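Local coordinates for Alpha/beta hydrolase (Pseudomonas aeruginosa PAO1, PDB 4R1D), which binds calcium and probably acts as an alpha/beta-hydrolase lipase of the H2 type VI secretion system, here in complex with its inhibitor Tli4, at residues V261-T266 with Q282-S287; G117-G122 with E129-R134; F340-Q345 with G481-G486; V317-G322 with R401-D406. One frame throughout, in Å; residues are numbered along the deposited sequence.

Contact 1: V261-T266 with Q282-S287; sequences VARALT and QPATGS
R263 reaches from its helix into the loop 282-287 and meets Q282 and A284 with the edge of its guanidinium. NH1 of R263 comes within 3.5 Å of the backbone O of A284 and 4.0 Å of the A284 CB. It also lies beside the amide of Q282, whose plane is turned 33° from the guanidinium. The other terminal nitrogen works through solvent: R263 NH2 donates to a water at 2.8 Å, and the same water donates a hydrogen bond to A284 O at 3.2 Å. One carbonyl is thus approached directly and through a water, both near the guanidinium plane. What steers the group is the bend at chi3 (61°), which swings it off the run of the aliphatic chain. Farther out, R263 NE donates to the backbone O of G422, its strongest polar partner, while Y423 adds a cation-pi contact, and these probably fix the rotation of the planar group. The receiving carbonyl is presented by a type I turn from P283 to G286. As in the alpha/beta-hydrolase fold, a helix that follows one strand of the parallel sheet here meets the loop after the next: helix 258-267 comes after strand 250-255, and the loop runs from strand 274-280 to helix 289-296. Helix 258-267 itself rests on helix 215-238 and on H279 of strand 274-280.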
loop_
_atom_site.group_PDB
_atom_site.type_symbol
_atom_site.label_atom_id
_atom_site.label_comp_id
_atom_site.label_asym_id
_atom_site.label_seq_id
_atom_site.Cartn_x
_atom_site.Cartn_y
_atom_site.Cartn_z
ATOM N N VAL A 261 4.549 -10.397 6.517
ATOM C CA VAL A 261 4.287 -11.150 5.291
ATOM C C VAL A 261 5.048 -12.474 5.343
ATOM O O VAL A 261 4.482 -13.539 5.088
ATOM C CB VAL A 261 4.717 -10.356 4.041
ATOM C CG1 VAL A 261 4.587 -11.220 2.773
ATOM C CG2 VAL A 261 3.907 -9.030 3.925
ATOM N N ALA A 262 6.328 -12.399 5.696
ATOM C CA ALA A 262 7.177 -13.580 5.767
ATOM C C ALA A 262 6.655 -14.586 6.794
ATOM O O ALA A 262 6.608 -15.781 6.545
ATOM C CB ALA A 262 8.607 -13.188 6.101
ATOM N N ARG A 263 6.256 -14.099 7.957
ATOM C CA ARG A 263 5.753 -15.008 8.978
ATOM C C ARG A 263 4.440 -15.664 8.565
ATOM O O ARG A 263 4.238 -16.845 8.803
ATOM C CB ARG A 263 5.639 -14.298 10.324
ATOM C CG ARG A 263 7.002 -14.049 10.980
ATOM C CD ARG A 263 6.887 -13.092 12.160
ATOM N NE ARG A 263 5.999 -13.655 13.178
ATOM C CZ ARG A 263 5.300 -12.941 14.056
ATOM N NH1 ARG A 263 5.364 -11.609 14.063
ATOM N NH2 ARG A 263 4.524 -13.568 14.937
ATOM N N ALA A 264 3.545 -14.893 7.947
ATOM C CA ALA A 264 2.327 -15.469 7.397
ATOM C C ALA A 264 2.676 -16.585 6.413
ATOM O O ALA A 264 2.071 -17.650 6.428
ATOM C CB ALA A 264 1.479 -14.391 6.725
ATOM N N LEU A 265 3.675 -16.336 5.570
ATOM C CA LEU A 265 4.122 -17.312 4.579
ATOM C C LEU A 265 4.676 -18.605 5.187
ATOM O O LEU A 265 4.248 -19.702 4.820
ATOM C CB LEU A 265 5.185 -16.686 3.670
ATOM C CG LEU A 265 5.810 -17.620 2.626
ATOM C CD1 LEU A 265 4.762 -18.249 1.711
ATOM C CD2 LEU A 265 6.836 -16.851 1.810
ATOM N N THR A 266 5.619 -18.486 6.123
ATOM C CA THR A 266 6.259 -19.674 6.686
ATOM C C THR A 266 5.526 -20.309 7.868
ATOM O O THR A 266 5.662 -21.511 8.088
ATOM C CB THR A 266 7.721 -19.433 7.109
ATOM O OG1 THR A 266 7.773 -18.544 8.229
ATOM C CG2 THR A 266 8.542 -18.863 5.947
ATOM N N GLN A 282 11.141 -5.277 12.179
ATOM C CA GLN A 282 9.777 -5.779 12.105
ATOM C C GLN A 282 8.958 -5.216 13.254
ATOM O O GLN A 282 9.375 -5.301 14.398
ATOM C CB GLN A 282 9.733 -7.306 12.194
ATOM C CG GLN A 282 8.320 -7.841 11.985
ATOM C CD GLN A 282 8.190 -9.349 12.125
ATOM O OE1 GLN A 282 9.139 -10.121 11.867
ATOM N NE2 GLN A 282 7.003 -9.782 12.532
ATOM N N PRO A 283 7.795 -4.645 12.950
ATOM C CA PRO A 283 6.842 -4.306 14.014
ATOM C C PRO A 283 6.028 -5.572 14.330
ATOM O O PRO A 283 4.865 -5.710 13.918
ATOM C CB PRO A 283 5.967 -3.242 13.356
ATOM C CG PRO A 283 5.943 -3.636 11.898
ATOM C CD PRO A 283 7.316 -4.244 11.615
ATOM N N ALA A 284 6.661 -6.486 15.065
ATOM C CA ALA A 284 6.189 -7.856 15.229
ATOM C C ALA A 284 4.819 -7.880 15.873
ATOM O O ALA A 284 3.984 -8.738 15.553
ATOM C CB ALA A 284 7.196 -8.670 16.073
ATOM N N THR A 285 4.587 -6.926 16.769
ATOM C CA THR A 285 3.305 -6.838 17.450
ATOM C C THR A 285 2.616 -5.515 17.122
ATOM O O THR A 285 1.656 -5.126 17.780
ATOM C CB THR A 285 3.473 -6.983 18.975
ATOM O OG1 THR A 285 4.413 -6.001 19.448
ATOM C CG2 THR A 285 3.959 -8.388 19.326
ATOM N N GLY A 286 3.107 -4.817 16.097
ATOM C CA GLY A 286 2.450 -3.588 15.682
ATOM C C GLY A 286 3.152 -2.327 16.146
ATOM O O GLY A 286 4.308 -2.382 16.562
ATOM N N SER A 287 2.462 -1.190 16.055
ATOM C CA SER A 287 3.068 0.108 16.358
ATOM C C SER A 287 2.025 1.150 16.735
ATOM O O SER A 287 1.107 1.428 15.964
ATOM C CB SER A 287 3.845 0.632 15.148
ATOM O OG SER A 287 4.363 1.921 15.416
HETATM O O HOH W 1 3.170 -11.718 16.529
#

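Contact 2: G117-G122 with E129-R134; sequences GTIDVG and EAARLR
R132 and G117 supply the polar half of this contact, a side chain gripping a backbone carbonyl. R132 NH1 donates to G117 O at 2.6 Å along a nearly straight line (167°), lying in the carbonyl plane, with the oxygen itself in the guanidinium plane; R132 NH2 adds a weak bond to the same oxygen at 3.3 Å. NH1 has a second acceptor, the backbone O of D115, so one nitrogen ties together two carbonyls of the incoming loop.

The apolar half starts from I119. Its CD1 lies over the centre of the guanidinium face, 3.6 Å from R132 CZ, and also 3.5 Å from R132 CA, filling the crook made by the bends of the arginine at chi2 and chi3. On the other branch, I119 CG2 meets A131 CB at 3.8 Å, and V121 CG1 reaches the same methyl at 3.9 Å.

Within the loop, G122 N donates to D120 OD1 from above the carboxylate plane, the mark of an Asx turn. Through R132 and A131, helix 128-133 packs against the extended segment before it, a loop folded back on the helix that follows it and bordering the calcium site: R134, at the helix end, makes a salt bridge to the calcium ligand E152.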
loop_
_atom_site.group_PDB
_atom_site.type_symbol
_atom_site.label_atom_id
_atom_site.label_comp_id
_atom_site.label_asym_id
_atom_site.label_seq_id
_atom_site.Cartn_x
_atom_site.Cartn_y
_atom_site.Cartn_z
ATOM N N GLY A 117 9.416 0.927 -11.709
ATOM C CA GLY A 117 10.078 2.027 -11.035
ATOM C C GLY A 117 11.542 2.154 -11.419
ATOM O O GLY A 117 12.105 1.282 -12.095
ATOM N N THR A 118 12.161 3.242 -10.977
ATOM C CA THR A 118 13.567 3.498 -11.262
ATOM C C THR A 118 14.430 2.528 -10.461
ATOM O O THR A 118 14.035 2.089 -9.388
ATOM C CB THR A 118 13.952 4.928 -10.879
ATOM O OG1 THR A 118 13.632 5.146 -9.499
ATOM C CG2 THR A 118 13.204 5.938 -11.757
ATOM N N ILE A 119 15.605 2.210 -10.996
ATOM C CA ILE A 119 16.513 1.245 -10.383
ATOM C C ILE A 119 17.916 1.817 -10.322
ATOM O O ILE A 119 18.398 2.403 -11.293
ATOM C CB ILE A 119 16.576 -0.061 -11.201
ATOM C CG1 ILE A 119 15.207 -0.745 -11.224
ATOM C CG2 ILE A 119 17.649 -1.008 -10.636
ATOM C CD1 ILE A 119 15.153 -2.017 -12.075
ATOM N N ASP A 120 18.577 1.629 -9.184
ATOM C CA ASP A 120 19.970 2.007 -9.043
ATOM C C ASP A 120 20.769 0.731 -8.877
ATOM O O ASP A 120 20.787 0.153 -7.798
ATOM C CB ASP A 120 20.155 2.904 -7.821
ATOM C CG ASP A 120 21.605 3.259 -7.569
ATOM O OD1 ASP A 120 22.442 3.033 -8.474
ATOM O OD2 ASP A 120 21.900 3.772 -6.468
ATOM N N VAL A 121 21.409 0.273 -9.947
ATOM C CA VAL A 121 22.146 -0.982 -9.882
ATOM C C VAL A 121 23.401 -0.853 -9.018
ATOM O O VAL A 121 23.972 -1.854 -8.597
ATOM C CB VAL A 121 22.504 -1.516 -11.278
ATOM C CG1 VAL A 121 21.234 -1.760 -12.093
ATOM C CG2 VAL A 121 23.434 -0.548 -11.992
ATOM N N GLY A 122 23.807 0.380 -8.741
ATOM C CA GLY A 122 24.939 0.637 -7.864
ATOM C C GLY A 122 26.181 -0.150 -8.237
ATOM O O GLY A 122 26.640 -0.109 -9.380
ATOM N N GLU A 129 18.677 -4.042 -16.848
ATOM C CA GLU A 129 17.711 -4.967 -17.408
ATOM C C GLU A 129 17.591 -6.206 -16.518
ATOM O O GLU A 129 16.495 -6.726 -16.288
ATOM C CB GLU A 129 18.134 -5.365 -18.826
ATOM C CG GLU A 129 17.957 -4.254 -19.870
ATOM C CD GLU A 129 18.918 -3.080 -19.686
ATOM O OE1 GLU A 129 19.986 -3.254 -19.059
ATOM O OE2 GLU A 129 18.605 -1.972 -20.178
ATOM N N ALA A 130 18.732 -6.672 -16.022
ATOM C CA ALA A 130 18.770 -7.829 -15.143
ATOM C C ALA A 130 18.114 -7.504 -13.805
ATOM O O ALA A 130 17.323 -8.286 -13.306
ATOM C CB ALA A 130 20.207 -8.293 -14.932
ATOM N N ALA A 131 18.452 -6.343 -13.247
ATOM C CA ALA A 131 17.874 -5.889 -11.982
ATOM C C ALA A 131 16.367 -5.699 -12.137
ATOM O O ALA A 131 15.608 -5.967 -11.208
ATOM C CB ALA A 131 18.549 -4.595 -11.516
ATOM N N ARG A 132 15.935 -5.241 -13.313
ATOM C CA ARG A 132 14.505 -5.106 -13.589
ATOM C C ARG A 132 13.820 -6.478 -13.557
ATOM O O ARG A 132 12.773 -6.654 -12.933
ATOM C CB ARG A 132 14.298 -4.403 -14.939
ATOM C CG ARG A 132 12.877 -4.377 -15.462
ATOM C CD ARG A 132 12.203 -3.034 -15.253
ATOM N NE ARG A 132 13.079 -1.865 -15.397
ATOM C CZ ARG A 132 12.961 -0.794 -14.617
ATOM N NH1 ARG A 132 12.016 -0.790 -13.682
ATOM N NH2 ARG A 132 13.765 0.251 -14.744
ATOM N N LEU A 133 14.423 -7.462 -14.218
ATOM C CA LEU A 133 13.897 -8.822 -14.184
ATOM C C LEU A 133 13.838 -9.352 -12.760
ATOM O O LEU A 133 12.928 -10.108 -12.408
ATOM C CB LEU A 133 14.742 -9.757 -15.048
ATOM C CG LEU A 133 14.447 -9.612 -16.540
ATOM C CD1 LEU A 133 15.462 -10.400 -17.371
ATOM C CD2 LEU A 133 13.018 -10.047 -16.852
ATOM N N ARG A 134 14.812 -8.957 -11.949
ATOM C CA ARG A 134 14.848 -9.378 -10.546
ATOM C C ARG A 134 13.826 -8.617 -9.698
ATOM O O ARG A 134 13.722 -8.864 -8.499
ATOM C CB ARG A 134 16.230 -9.156 -9.933
ATOM C CG ARG A 134 17.377 -9.874 -10.622
ATOM C CD ARG A 134 17.565 -11.276 -10.119
ATOM N NE ARG A 134 18.896 -11.760 -10.492
ATOM C CZ ARG A 134 19.991 -11.521 -9.779
ATOM N NH1 ARG A 134 19.902 -10.818 -8.649
ATOM N NH2 ARG A 134 21.171 -11.982 -10.194
#

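Contact 3: F340-Q345 with G481-G486; sequences FLCDAQ and GPLETG
L483 meets F340 and C342 through two torsions: chi1 (-160°) sends CG toward the strand, and chi2 (60°) spreads the methyls over both side chains. F340, with CG anti to its carbonyl carbon (chi1 -54°), offers a ring face in return. L483 CD2 stands over that face, 3.7 Å from the ring centroid and close to the normal, a CH-pi contact displaced somewhat toward the rim on the side of F340 CD1 and CE1. The other methyl, L483 CD1, goes to sulfur: it lies 3.5 Å from C342 SG and touches F340 CB at 3.9 Å. One leucine therefore straddles two side chains that project from the same face of the strand, while L341 between them points the opposite way. Toward the surface the contact thins out, and E484 CG merely approaches Q345 O at 4.1 Å. The backbone of the loop is also held, since L483 N donates to a carboxylate oxygen of D442; the peptide bond before P482 is cis. In the four-stranded mixed sheet, strand 339-342 lies beside 443-446, which in turn adjoins the end strand 477-479. On leaving that end strand, the loop 481-486 brings L483 across strand 443-446, where it rests on I444, to reach the second strand over.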
loop_
_atom_site.group_PDB
_atom_site.type_symbol
_atom_site.label_atom_id
_atom_site.label_comp_id
_atom_site.label_asym_id
_atom_site.label_seq_id
_atom_site.Cartn_x
_atom_site.Cartn_y
_atom_site.Cartn_z
ATOM N N PHE A 340 -2.423 6.986 26.795
ATOM C CA PHE A 340 -2.586 7.568 28.126
ATOM C C PHE A 340 -3.318 8.900 28.098
ATOM O O PHE A 340 -2.960 9.807 27.350
ATOM C CB PHE A 340 -1.218 7.764 28.788
ATOM C CG PHE A 340 -0.380 6.522 28.832
ATOM C CD1 PHE A 340 -0.547 5.590 29.844
ATOM C CD2 PHE A 340 0.574 6.281 27.853
ATOM C CE1 PHE A 340 0.225 4.449 29.893
ATOM C CE2 PHE A 340 1.352 5.144 27.887
ATOM C CZ PHE A 340 1.183 4.217 28.915
ATOM N N LEU A 341 -4.339 9.024 28.943
ATOM C CA LEU A 341 -5.050 10.275 29.102
ATOM C C LEU A 341 -4.572 10.911 30.404
ATOM O O LEU A 341 -4.822 10.373 31.480
ATOM C CB LEU A 341 -6.555 10.013 29.164
ATOM C CG LEU A 341 -7.357 9.912 27.857
ATOM C CD1 LEU A 341 -6.584 9.282 26.697
ATOM C CD2 LEU A 341 -8.681 9.193 28.088
ATOM N N CYS A 342 -3.877 12.042 30.299
ATOM C CA CYS A 342 -3.207 12.658 31.450
ATOM C C CYS A 342 -3.693 14.077 31.685
ATOM O O CYS A 342 -4.226 14.722 30.778
ATOM C CB CYS A 342 -1.695 12.704 31.222
ATOM S SG CYS A 342 -0.919 11.098 30.958
ATOM N N ASP A 343 -3.493 14.574 32.904
ATOM C CA ASP A 343 -3.830 15.953 33.215
ATOM C C ASP A 343 -2.653 16.881 32.895
ATOM O O ASP A 343 -1.603 16.428 32.423
ATOM C CB ASP A 343 -4.280 16.101 34.679
ATOM C CG ASP A 343 -3.182 15.761 35.684
ATOM O OD1 ASP A 343 -1.980 15.851 35.352
ATOM O OD2 ASP A 343 -3.525 15.416 36.835
ATOM N N ALA A 344 -2.834 18.174 33.159
ATOM C CA ALA A 344 -1.815 19.185 32.876
ATOM C C ALA A 344 -0.467 18.898 33.538
ATOM O O ALA A 344 0.573 19.319 33.037
ATOM C CB ALA A 344 -2.318 20.571 33.272
ATOM N N GLN A 345 -0.482 18.185 34.661
ATOM C CA GLN A 345 0.757 17.836 35.355
ATOM C C GLN A 345 1.359 16.525 34.844
ATOM O O GLN A 345 2.369 16.053 35.368
ATOM C CB GLN A 345 0.529 17.748 36.869
ATOM C CG GLN A 345 0.203 19.078 37.541
ATOM C CD GLN A 345 -1.086 19.696 37.030
ATOM O OE1 GLN A 345 -2.181 19.197 37.298
ATOM N NE2 GLN A 345 -0.962 20.783 36.279
ATOM N N GLY A 481 5.897 11.876 24.198
ATOM C CA GLY A 481 6.273 11.195 25.424
ATOM C C GLY A 481 7.741 11.413 25.729
ATOM O O GLY A 481 8.384 12.233 25.076
ATOM N N PRO A 482 8.293 10.661 26.699
ATOM C CA PRO A 482 7.635 9.581 27.442
ATOM C C PRO A 482 6.778 10.069 28.605
ATOM O O PRO A 482 6.892 11.216 29.041
ATOM C CB PRO A 482 8.818 8.775 27.984
ATOM C CG PRO A 482 9.876 9.791 28.191
ATOM C CD PRO A 482 9.716 10.783 27.064
ATOM N N LEU A 483 5.927 9.175 29.102
ATOM C CA LEU A 483 5.047 9.460 30.223
ATOM C C LEU A 483 5.855 9.934 31.435
ATOM O O LEU A 483 6.963 9.458 31.685
ATOM C CB LEU A 483 4.251 8.203 30.579
ATOM C CG LEU A 483 2.956 8.310 31.379
ATOM C CD1 LEU A 483 1.949 9.160 30.640
ATOM C CD2 LEU A 483 2.393 6.915 31.631
ATOM N N GLU A 484 5.282 10.874 32.182
ATOM C CA GLU A 484 5.954 11.489 33.324
ATOM C C GLU A 484 6.352 10.454 34.377
ATOM O O GLU A 484 7.513 10.378 34.785
ATOM C CB GLU A 484 5.058 12.568 33.939
ATOM C CG GLU A 484 4.829 13.791 33.041
ATOM C CD GLU A 484 4.046 13.488 31.761
ATOM O OE1 GLU A 484 3.337 12.454 31.704
ATOM O OE2 GLU A 484 4.137 14.297 30.806
ATOM N N THR A 485 5.378 9.658 34.806
ATOM C CA THR A 485 5.613 8.591 35.774
ATOM C C THR A 485 5.389 7.245 35.099
ATOM O O THR A 485 4.259 6.884 34.771
ATOM C CB THR A 485 4.670 8.712 36.992
ATOM O OG1 THR A 485 4.825 10.003 37.594
ATOM C CG2 THR A 485 4.977 7.631 38.020
ATOM N N GLY A 486 6.466 6.501 34.891
ATOM C CA GLY A 486 6.381 5.262 34.142
ATOM C C GLY A 486 6.342 3.998 34.975
ATOM O O GLY A 486 6.777 3.966 36.128
#

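Contact 4: V317-G322 with R401-D406; sequences VANSAG and RDNFED
A318 and F404 bring the backbones to 6.5 Å between CA atoms, where a type I turn from V317 to S320 meets a face of helix 400-421. The turn links helix 310-317 to the short helix 321-324, and S320 is the N-cap of the latter, its OG accepting from A323 N. F404 carries the apolar side of the meeting. With CG anti to its backbone N (chi1 175°), the ring extends to the turn and presents an edge: F404 CD1 is 3.6 Å from the carbonyl O of A318, which lies near the ring plane, a placement that is probably mildly favourable, with an oxygen facing the ring's C-H rim. The same carbon and its neighbour CE1 rest about 4.0 Å from A318 CB. M294 of helix 289-296 and L387 also pack on that methyl, which makes A318 the meeting place of several parts of the chain. Beyond the ring, the side chains of N319 and N403 cross at about a right angle, their amide planes 38° apart. The helix also faces the partner chain of the complex, where E405 makes a salt bridge to K91 of that chain and D406 accepts from its backbone. Between the two residues, a single water completes the contact: it donates to the backbone O of N319 at 2.8 Å and accepts from N403 ND2 at 3.2 Å.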
loop_
_atom_site.group_PDB
_atom_site.type_symbol
_atom_site.label_atom_id
_atom_site.label_comp_id
_atom_site.label_asym_id
_atom_site.label_seq_id
_atom_site.Cartn_x
_atom_site.Cartn_y
_atom_site.Cartn_z
ATOM N N VAL A 317 -6.198 4.546 5.418
ATOM C CA VAL A 317 -5.804 3.473 6.314
ATOM C C VAL A 317 -6.993 2.668 6.832
ATOM O O VAL A 317 -6.924 1.450 6.925
ATOM C CB VAL A 317 -4.969 4.027 7.498
ATOM C CG1 VAL A 317 -4.662 2.930 8.511
ATOM C CG2 VAL A 317 -3.674 4.648 6.970
ATOM N N ALA A 318 -8.092 3.344 7.165
ATOM C CA ALA A 318 -9.228 2.666 7.788
ATOM C C ALA A 318 -9.939 1.729 6.823
ATOM O O ALA A 318 -10.793 0.945 7.233
ATOM C CB ALA A 318 -10.228 3.688 8.404
ATOM N N ASN A 319 -9.571 1.801 5.545
ATOM C CA ASN A 319 -10.106 0.883 4.525
ATOM C C ASN A 319 -9.129 -0.181 4.036
ATOM O O ASN A 319 -9.443 -0.950 3.114
ATOM C CB ASN A 319 -10.623 1.680 3.325
ATOM C CG ASN A 319 -11.805 2.516 3.678
ATOM O OD1 ASN A 319 -11.756 3.742 3.611
ATOM N ND2 ASN A 319 -12.877 1.864 4.096
ATOM N N SER A 320 -7.955 -0.229 4.656
ATOM C CA SER A 320 -6.879 -1.095 4.194
ATOM C C SER A 320 -6.452 -2.064 5.280
ATOM O O SER A 320 -5.966 -1.653 6.336
ATOM C CB SER A 320 -5.678 -0.258 3.743
ATOM O OG SER A 320 -4.481 -1.016 3.827
ATOM N N ALA A 321 -6.640 -3.356 5.009
ATOM C CA ALA A 321 -6.273 -4.396 5.962
ATOM C C ALA A 321 -4.769 -4.384 6.189
ATOM O O ALA A 321 -4.298 -4.496 7.321
ATOM C CB ALA A 321 -6.754 -5.787 5.470
ATOM N N GLY A 322 -4.009 -4.231 5.106
ATOM C CA GLY A 322 -2.560 -4.191 5.217
ATOM C C GLY A 322 -2.075 -3.073 6.123
ATOM O O GLY A 322 -1.146 -3.270 6.917
ATOM N N ARG A 401 -19.109 2.106 8.793
ATOM C CA ARG A 401 -18.695 1.621 10.102
ATOM C C ARG A 401 -18.805 0.093 10.153
ATOM O O ARG A 401 -17.979 -0.561 10.778
ATOM C CB ARG A 401 -19.521 2.307 11.202
ATOM C CG ARG A 401 -19.049 2.113 12.638
ATOM C CD ARG A 401 -17.658 2.686 12.925
ATOM N NE ARG A 401 -17.562 4.147 13.066
ATOM C CZ ARG A 401 -16.554 4.743 13.710
ATOM N NH1 ARG A 401 -15.626 3.995 14.283
ATOM N NH2 ARG A 401 -16.474 6.066 13.800
ATOM N N ASP A 402 -19.800 -0.475 9.465
ATOM C CA ASP A 402 -19.932 -1.929 9.360
ATOM C C ASP A 402 -18.649 -2.493 8.771
ATOM O O ASP A 402 -18.085 -3.451 9.283
ATOM C CB ASP A 402 -21.075 -2.326 8.418
ATOM C CG ASP A 402 -22.447 -2.242 9.063
ATOM O OD1 ASP A 402 -22.546 -2.205 10.311
ATOM O OD2 ASP A 402 -23.439 -2.235 8.299
ATOM N N ASN A 403 -18.222 -1.907 7.663
ATOM C CA ASN A 403 -17.010 -2.358 6.981
ATOM C C ASN A 403 -15.796 -2.237 7.887
ATOM O O ASN A 403 -15.003 -3.171 8.010
ATOM C CB ASN A 403 -16.789 -1.546 5.711
ATOM C CG ASN A 403 -15.830 -2.220 4.769
ATOM O OD1 ASN A 403 -16.174 -3.226 4.151
ATOM N ND2 ASN A 403 -14.613 -1.683 4.662
ATOM N N PHE A 404 -15.654 -1.072 8.513
ATOM C CA PHE A 404 -14.519 -0.813 9.392
ATOM C C PHE A 404 -14.458 -1.783 10.571
ATOM O O PHE A 404 -13.395 -2.318 10.881
ATOM C CB PHE A 404 -14.532 0.646 9.877
ATOM C CG PHE A 404 -13.466 0.954 10.889
ATOM C CD1 PHE A 404 -12.121 0.934 10.533
ATOM C CD2 PHE A 404 -13.799 1.256 12.200
ATOM C CE1 PHE A 404 -11.135 1.210 11.470
ATOM C CE2 PHE A 404 -12.810 1.543 13.135
ATOM C CZ PHE A 404 -11.482 1.519 12.768
ATOM N N GLU A 405 -15.591 -2.027 11.233
ATOM C CA GLU A 405 -15.573 -2.931 12.382
ATOM C C GLU A 405 -15.242 -4.367 11.982
ATOM O O GLU A 405 -14.520 -5.080 12.701
ATOM C CB GLU A 405 -16.893 -2.841 13.169
ATOM C CG GLU A 405 -17.094 -1.453 13.762
ATOM C CD GLU A 405 -18.354 -1.334 14.590
ATOM O OE1 GLU A 405 -19.087 -2.330 14.717
ATOM O OE2 GLU A 405 -18.607 -0.235 15.115
ATOM N N ASP A 406 -15.765 -4.806 10.840
ATOM C CA ASP A 406 -15.423 -6.133 10.347
ATOM C C ASP A 406 -13.925 -6.214 10.022
ATOM O O ASP A 406 -13.294 -7.254 10.245
ATOM C CB ASP A 406 -16.268 -6.515 9.128
ATOM C CG ASP A 406 -17.545 -7.249 9.513
ATOM O OD1 ASP A 406 -17.691 -7.543 10.712
ATOM O OD2 ASP A 406 -18.379 -7.556 8.620
HETATM O O HOH W 2 -12.081 -1.737 2.726
#

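Contact 2 comes first along the chain and closes before contact 1 opens; contacts 3 and 4 follow, with their segments alternating, since 317-322 and 340-345 precede 401-406 and 481-486. Contact 1 lies near the middle, its centre about 8 Å from that of the chain, beside the six-stranded parallel sheet. Contact 4 is the nearest to it, at about 19 Å between centres. Contacts 2 and 3, about 48 Å apart between centres, lie on opposite sides of the chain's centre, one bordering the calcium site, the other on the separate mixed sheet. Contacts 1 and 2 thus tie segments close in sequence, whereas 3 and 4 join distant ones; contacts 2 and 4 also adjoin the partner chain.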